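Lipoprotein LpqN (Mycobacterium tuberculosis, PDB 6MNA) takes part in cell envelope biogenesis, interacts with the periplasmic loop domains of the mycolate transporters MmpL3 and MmpL11, and is a virulence factor required for intracellular survival. Local coordinates at residues A160-F165 with A184-V189; I121-S126 with F197-N202. All coordinates share one frame; numbering follows the deposited sequence.

How the contacts relate
Both contacts belong to one antiparallel sheet. Contact 2 joins neighbouring strands, 120-130 and 195-206, near the centre of the chain. Contact 1 lies farther out and joins strands 152-162 and 179-192, separated in the sheet by strand 165-176. Both are partly buried; an exposed residue takes part in contact 1, none in contact 2. Contact 2 is a backbone ladder with side chains on two faces. Contact 1 has no backbone-to-backbone bonds: a lysine side chain reaches a backbone carbonyl, and the rest is mostly apolar. Strands 179-192 and 195-206 are neighbours, so the contacts meet: Gln-185 bonds to Asn-202, and Val-188 N probably to Leu-199 O. Both also touch the bound decanoyl glucose.

Contact 1 (A160-F165 with A184-V189); sequences ATLGGF and AQKTVV. With U2D (6-O-decanoyl-alpha-D-glucopyranose), chain B.
Lys-186 reaches from strand 179-192 to the backbone of Thr-161. Its NZ donates a hydrogen bond to Thr-161 O at 2.9 Å. The donor stands above the carbonyl plane, 40° out of it. CG is anti to the backbone N (chi1 -175°), and the chain bends at chi3. The aliphatic part then runs past Ala-160, whose CB lies 3.8 Å from Lys-186 CE. Asp-221 is a second, long and weak partner of NZ.

The apolar contacts are made by Val-188, whose two methyls meet different residues. Its CG2 meets Leu-162 CD2 at 3.7 Å, where the two side chains cross at about a right angle. Its CG1 meets Phe-165 CB at 3.8 Å. Phe-165 CB also lies 3.6 Å from Val-189 O; the ring turns outward, but its CD2 stays near that carbonyl.

Ala-184 CB touches the decanoyl carbon CBB at 3.4 Å, and Lys-186 N is 3.7 Å from CBE.

Leu-162 and Phe-165 close a type I' turn with paired backbone bonds, with Gly-163 and Gly-164 at the corner. This is the two-residue turn of a beta hairpin joining strands 152-162 and 165-176; residues 160-162 cross segment 184-189 at 68°.

Contact 2 (I121-S126 with F197-N202); sequences IVAILS and FVLQLN
The torsions of Ile-124 and Asn-202 help to set their side-chain meeting. Ile-124 CG1 lies anti to its carbonyl carbon (chi1 -49°), and Asn-202 CG does the same (chi1 -65°). The extended chi2 of Ile-124 carries CD1 out to the amide. The two side chains slant across each other on one face of the sheet. Ile-124 CD1 ends 3.4 Å from Asn-202 ND2, an apolar methyl against an amide nitrogen. The other end of the amide, OD1, accepts a hydrogen bond from Gln-185. Gln-200 is on the same face and bonds through NE2 to Thr-187.

The backbones run antiparallel. Val-122 with Asn-202, Ile-124 with Gln-200 and Ser-126 with Val-198 are hydrogen-bonded pairs, each with two N-H...O bonds. Asn-202 N to Val-122 O is 2.8 Å and nearly straight, at 174° at the hydrogen. The same carbonyls also take CA-H...O contacts, such as Ala-123 CA to Gln-200 O at 3.3 Å. A water joins Ser-126 OG (2.9 Å) to Val-198 O, donating to the carbonyl.

The opposite face carries the non-hydrogen-bonded pairs. Ala-123 CB meets Leu-201 CD2 at 3.7 Å. Leu-125 sends CD2 over the partner strand, 3.4 Å from Val-198 O and 4.1 Å from Leu-199 CB. Helix 210-223 packs on Leu-201 and Ile-121.

The chemistry is thus divided. Backbone bonds fix the strand register. On one face Gln-200 and Asn-202 bond to strand 179-192 among apolar neighbours. Ile-121 and Leu-201 give apolar carbon to the helix and the decanoyl ligand.

Contact 1 (A160-F165 with A184-V189)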
loop_
_atom_site.group_PDB
_atom_site.type_symbol
_atom_site.label_atom_id
_atom_site.label_comp_id
_atom_site.label_asym_id
_atom_site.label_seq_id
_atom_site.Cartn_x
_atom_site.Cartn_y
_atom_site.Cartn_z
ATOM N N ALA A 160 5.962 9.150 -6.850
ATOM C CA ALA A 160 6.824 9.199 -5.690
ATOM C C ALA A 160 7.927 8.154 -5.820
ATOM O O ALA A 160 8.033 7.422 -6.808
ATOM C CB ALA A 160 6.000 8.968 -4.418
ATOM N N THR A 161 8.773 8.097 -4.800
ATOM C CA THR A 161 9.769 7.046 -4.702
ATOM C C THR A 161 9.725 6.465 -3.302
ATOM O O THR A 161 9.202 7.083 -2.365
ATOM C CB THR A 161 11.203 7.524 -4.999
ATOM O OG1 THR A 161 11.584 8.523 -4.050
ATOM C CG2 THR A 161 11.289 8.107 -6.402
ATOM N N LEU A 162 10.270 5.268 -3.186
ATOM C CA LEU A 162 10.447 4.620 -1.894
ATOM C C LEU A 162 11.699 3.775 -2.036
ATOM O O LEU A 162 11.785 2.943 -2.945
ATOM C CB LEU A 162 9.242 3.754 -1.495
ATOM C CG LEU A 162 9.237 3.372 -0.011
ATOM C CD1 LEU A 162 9.229 4.628 0.911
ATOM C CD2 LEU A 162 8.085 2.462 0.321
ATOM N N GLY A 163 12.692 4.029 -1.191
ATOM C CA GLY A 163 13.869 3.193 -1.214
ATOM C C GLY A 163 14.534 3.126 -2.569
ATOM O O GLY A 163 15.121 2.095 -2.914
ATOM N N GLY A 164 14.434 4.195 -3.355
ATOM C CA GLY A 164 15.067 4.269 -4.659
ATOM C C GLY A 164 14.309 3.633 -5.805
ATOM O O GLY A 164 14.866 3.535 -6.910
ATOM N N PHE A 165 13.087 3.147 -5.570
ATOM C CA PHE A 165 12.251 2.560 -6.611
ATOM C C PHE A 165 11.050 3.448 -6.867
ATOM O O PHE A 165 10.627 4.203 -5.996
ATOM C CB PHE A 165 11.764 1.179 -6.210
ATOM C CG PHE A 165 12.822 0.161 -6.236
ATOM C CD1 PHE A 165 13.613 -0.045 -5.129
ATOM C CD2 PHE A 165 13.055 -0.572 -7.371
ATOM C CE1 PHE A 165 14.621 -1.037 -5.158
ATOM C CE2 PHE A 165 14.060 -1.563 -7.401
ATOM C CZ PHE A 165 14.848 -1.761 -6.305
ATOM N N ALA A 184 -5.216 5.948 2.233
ATOM C CA ALA A 184 -4.170 6.288 1.290
ATOM C C ALA A 184 -3.498 4.987 0.900
ATOM O O ALA A 184 -3.521 4.009 1.650
ATOM C CB ALA A 184 -3.148 7.260 1.857
ATOM N N GLN A 185 -2.917 4.993 -0.287
ATOM C CA GLN A 185 -2.199 3.820 -0.758
ATOM C C GLN A 185 -0.948 4.282 -1.499
ATOM O O GLN A 185 -1.030 5.154 -2.367
ATOM C CB GLN A 185 -3.082 2.987 -1.650
ATOM C CG GLN A 185 -2.385 1.771 -2.174
ATOM C CD GLN A 185 -3.277 0.978 -3.062
ATOM O OE1 GLN A 185 -3.628 1.417 -4.157
ATOM N NE2 GLN A 185 -3.634 -0.224 -2.614
ATOM N N LYS A 186 0.200 3.738 -1.106
ATOM C CA LYS A 186 1.428 3.877 -1.885
ATOM C C LYS A 186 1.738 2.541 -2.538
ATOM O O LYS A 186 1.742 1.499 -1.868
ATOM C CB LYS A 186 2.582 4.344 -1.008
ATOM C CG LYS A 186 3.878 4.627 -1.775
ATOM C CD LYS A 186 4.912 5.338 -0.866
ATOM C CE LYS A 186 5.800 6.270 -1.684
ATOM N NZ LYS A 186 6.716 7.128 -0.879
ATOM N N THR A 187 1.968 2.570 -3.847
ATOM C CA THR A 187 2.325 1.380 -4.609
ATOM C C THR A 187 3.756 1.559 -5.086
ATOM O O THR A 187 4.094 2.597 -5.654
ATOM C CB THR A 187 1.387 1.194 -5.815
ATOM O OG1 THR A 187 0.015 1.039 -5.374
ATOM C CG2 THR A 187 1.762 -0.016 -6.659
ATOM N N VAL A 188 4.602 0.567 -4.825
ATOM C CA VAL A 188 6.002 0.627 -5.229
ATOM C C VAL A 188 6.258 -0.537 -6.170
ATOM O O VAL A 188 5.895 -1.677 -5.854
ATOM C CB VAL A 188 6.974 0.523 -4.040
ATOM C CG1 VAL A 188 8.373 0.786 -4.519
ATOM C CG2 VAL A 188 6.592 1.398 -2.880
ATOM N N VAL A 189 6.899 -0.257 -7.299
ATOM C CA VAL A 189 7.209 -1.273 -8.287
ATOM C C VAL A 189 8.701 -1.556 -8.209
ATOM O O VAL A 189 9.531 -0.649 -8.289
ATOM C CB VAL A 189 6.752 -0.865 -9.691
ATOM C CG1 VAL A 189 7.044 -1.960 -10.669
ATOM C CG2 VAL A 189 5.257 -0.662 -9.658
HETATM C C1 U2D B . -6.284 14.247 1.086
HETATM C C2 U2D B . -5.783 14.708 -0.345
HETATM C C3 U2D B . -4.304 14.272 -0.594
HETATM C C4 U2D B . -3.663 14.281 0.766
HETATM C C5 U2D B . -4.332 13.023 1.441
HETATM C C6 U2D B . -4.097 12.869 2.930
HETATM C CAX U2D B . -3.334 10.632 3.316
HETATM C CAY U2D B . -3.058 10.469 4.799
HETATM C CAZ U2D B . -1.592 10.148 5.080
HETATM C CBA U2D B . -1.241 8.700 4.790
HETATM C CBB U2D B . -0.433 8.522 3.474
HETATM C CBC U2D B . -0.086 7.037 3.604
HETATM C CBD U2D B . 0.505 6.582 2.299
HETATM C CBE U2D B . 0.578 5.012 2.373
HETATM C CBF U2D B . 1.520 4.674 3.517
HETATM C CBG U2D B . 2.933 5.284 3.311
HETATM O O11 U2D B . -2.165 11.130 2.663
HETATM O O2 U2D B . -6.573 14.181 -1.429
HETATM O O3 U2D B . -3.632 15.087 -1.593
HETATM O O4 U2D B . -2.229 14.153 0.708
HETATM O O5 U2D B . -5.797 12.947 1.320
HETATM O O6 U2D B . -4.465 11.511 3.190
#

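Contact 2 (I121-S126 with F197-N202)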
loop_
_atom_site.group_PDB
_atom_site.type_symbol
_atom_site.label_atom_id
_atom_site.label_comp_id
_atom_site.label_asym_id
_atom_site.label_seq_id
_atom_site.Cartn_x
_atom_site.Cartn_y
_atom_site.Cartn_z
ATOM N N ILE A 121 -1.642 0.885 9.071
ATOM C CA ILE A 121 -1.028 0.850 7.755
ATOM C C ILE A 121 -0.550 -0.591 7.568
ATOM O O ILE A 121 0.203 -1.113 8.394
ATOM C CB ILE A 121 0.130 1.832 7.625
ATOM C CG1 ILE A 121 -0.315 3.247 8.034
ATOM C CG2 ILE A 121 0.659 1.789 6.200
ATOM C CD1 ILE A 121 0.792 4.238 7.990
ATOM N N VAL A 122 -1.068 -1.230 6.544
ATOM C CA VAL A 122 -0.870 -2.636 6.262
ATOM C C VAL A 122 -0.068 -2.731 4.974
ATOM O O VAL A 122 -0.294 -1.978 4.030
ATOM C CB VAL A 122 -2.240 -3.326 6.145
ATOM C CG1 VAL A 122 -2.184 -4.492 5.227
ATOM C CG2 VAL A 122 -2.748 -3.697 7.563
ATOM N N ALA A 123 0.826 -3.693 4.913
ATOM C CA ALA A 123 1.621 -3.922 3.717
ATOM C C ALA A 123 1.221 -5.222 3.028
ATOM O O ALA A 123 0.841 -6.217 3.680
ATOM C CB ALA A 123 3.104 -3.934 4.069
ATOM N N ILE A 124 1.280 -5.210 1.705
ATOM C CA ILE A 124 1.068 -6.371 0.862
ATOM C C ILE A 124 2.204 -6.436 -0.158
ATOM O O ILE A 124 2.572 -5.420 -0.742
ATOM C CB ILE A 124 -0.264 -6.319 0.109
ATOM C CG1 ILE A 124 -1.431 -5.982 1.049
ATOM C CG2 ILE A 124 -0.474 -7.644 -0.629
ATOM C CD1 ILE A 124 -2.675 -5.592 0.299
ATOM N N LEU A 125 2.776 -7.612 -0.358
ATOM C CA LEU A 125 3.855 -7.733 -1.339
ATOM C C LEU A 125 3.508 -8.869 -2.282
ATOM O O LEU A 125 3.268 -10.012 -1.846
ATOM C CB LEU A 125 5.198 -7.994 -0.654
ATOM C CG LEU A 125 6.556 -7.475 -1.157
ATOM C CD1 LEU A 125 7.679 -8.498 -1.051
ATOM C CD2 LEU A 125 6.541 -6.781 -2.517
ATOM N N SER A 126 3.480 -8.558 -3.558
ATOM C CA SER A 126 3.157 -9.530 -4.578
ATOM C C SER A 126 4.304 -9.665 -5.569
ATOM O O SER A 126 5.008 -8.695 -5.850
ATOM C CB SER A 126 1.934 -9.145 -5.337
ATOM O OG SER A 126 0.856 -8.964 -4.462
ATOM N N PHE A 197 8.125 -7.159 -8.455
ATOM C CA PHE A 197 7.480 -7.177 -7.170
ATOM C C PHE A 197 6.711 -5.879 -7.009
ATOM O O PHE A 197 7.168 -4.816 -7.422
ATOM C CB PHE A 197 8.491 -7.319 -6.056
ATOM C CG PHE A 197 9.165 -8.669 -6.056
ATOM C CD1 PHE A 197 10.236 -8.924 -6.896
ATOM C CD2 PHE A 197 8.641 -9.709 -5.316
ATOM C CE1 PHE A 197 10.844 -10.208 -6.941
ATOM C CE2 PHE A 197 9.255 -10.992 -5.339
ATOM C CZ PHE A 197 10.350 -11.230 -6.171
ATOM N N VAL A 198 5.552 -5.988 -6.415
ATOM C CA VAL A 198 4.709 -4.817 -6.168
ATOM C C VAL A 198 4.386 -4.775 -4.688
ATOM O O VAL A 198 3.762 -5.715 -4.152
ATOM C CB VAL A 198 3.422 -4.858 -6.983
ATOM C CG1 VAL A 198 2.567 -3.615 -6.675
ATOM C CG2 VAL A 198 3.714 -5.029 -8.466
ATOM N N LEU A 199 4.809 -3.707 -4.037
ATOM C CA LEU A 199 4.547 -3.451 -2.636
ATOM C C LEU A 199 3.397 -2.465 -2.589
ATOM O O LEU A 199 3.473 -1.413 -3.217
ATOM C CB LEU A 199 5.728 -2.809 -1.948
ATOM C CG LEU A 199 5.558 -2.425 -0.480
ATOM C CD1 LEU A 199 5.430 -3.657 0.390
ATOM C CD2 LEU A 199 6.740 -1.616 -0.069
ATOM N N GLN A 200 2.369 -2.781 -1.819
ATOM C CA GLN A 200 1.329 -1.781 -1.556
ATOM C C GLN A 200 1.279 -1.525 -0.059
ATOM O O GLN A 200 1.313 -2.454 0.754
ATOM C CB GLN A 200 -0.001 -2.215 -2.092
ATOM C CG GLN A 200 0.001 -2.314 -3.632
ATOM C CD GLN A 200 -1.373 -2.351 -4.257
ATOM O OE1 GLN A 200 -2.143 -3.266 -4.022
ATOM N NE2 GLN A 200 -1.684 -1.340 -5.063
ATOM N N LEU A 201 1.201 -0.249 0.291
ATOM C CA LEU A 201 1.094 0.199 1.677
ATOM C C LEU A 201 -0.259 0.874 1.802
ATOM O O LEU A 201 -0.493 1.894 1.145
ATOM C CB LEU A 201 2.226 1.116 2.040
ATOM C CG LEU A 201 3.641 0.629 1.807
ATOM C CD1 LEU A 201 4.653 1.650 2.172
ATOM C CD2 LEU A 201 3.811 -0.600 2.612
ATOM N N ASN A 202 -1.163 0.275 2.588
ATOM C CA ASN A 202 -2.560 0.678 2.651
ATOM C C ASN A 202 -2.846 1.302 4.010
ATOM O O ASN A 202 -2.854 0.607 5.029
ATOM C CB ASN A 202 -3.490 -0.511 2.440
ATOM C CG ASN A 202 -3.382 -1.102 1.054
ATOM O OD1 ASN A 202 -3.174 -0.386 0.086
ATOM N ND2 ASN A 202 -3.551 -2.403 0.953
HETATM O O HOH W 1 0.900 -6.102 -3.974
#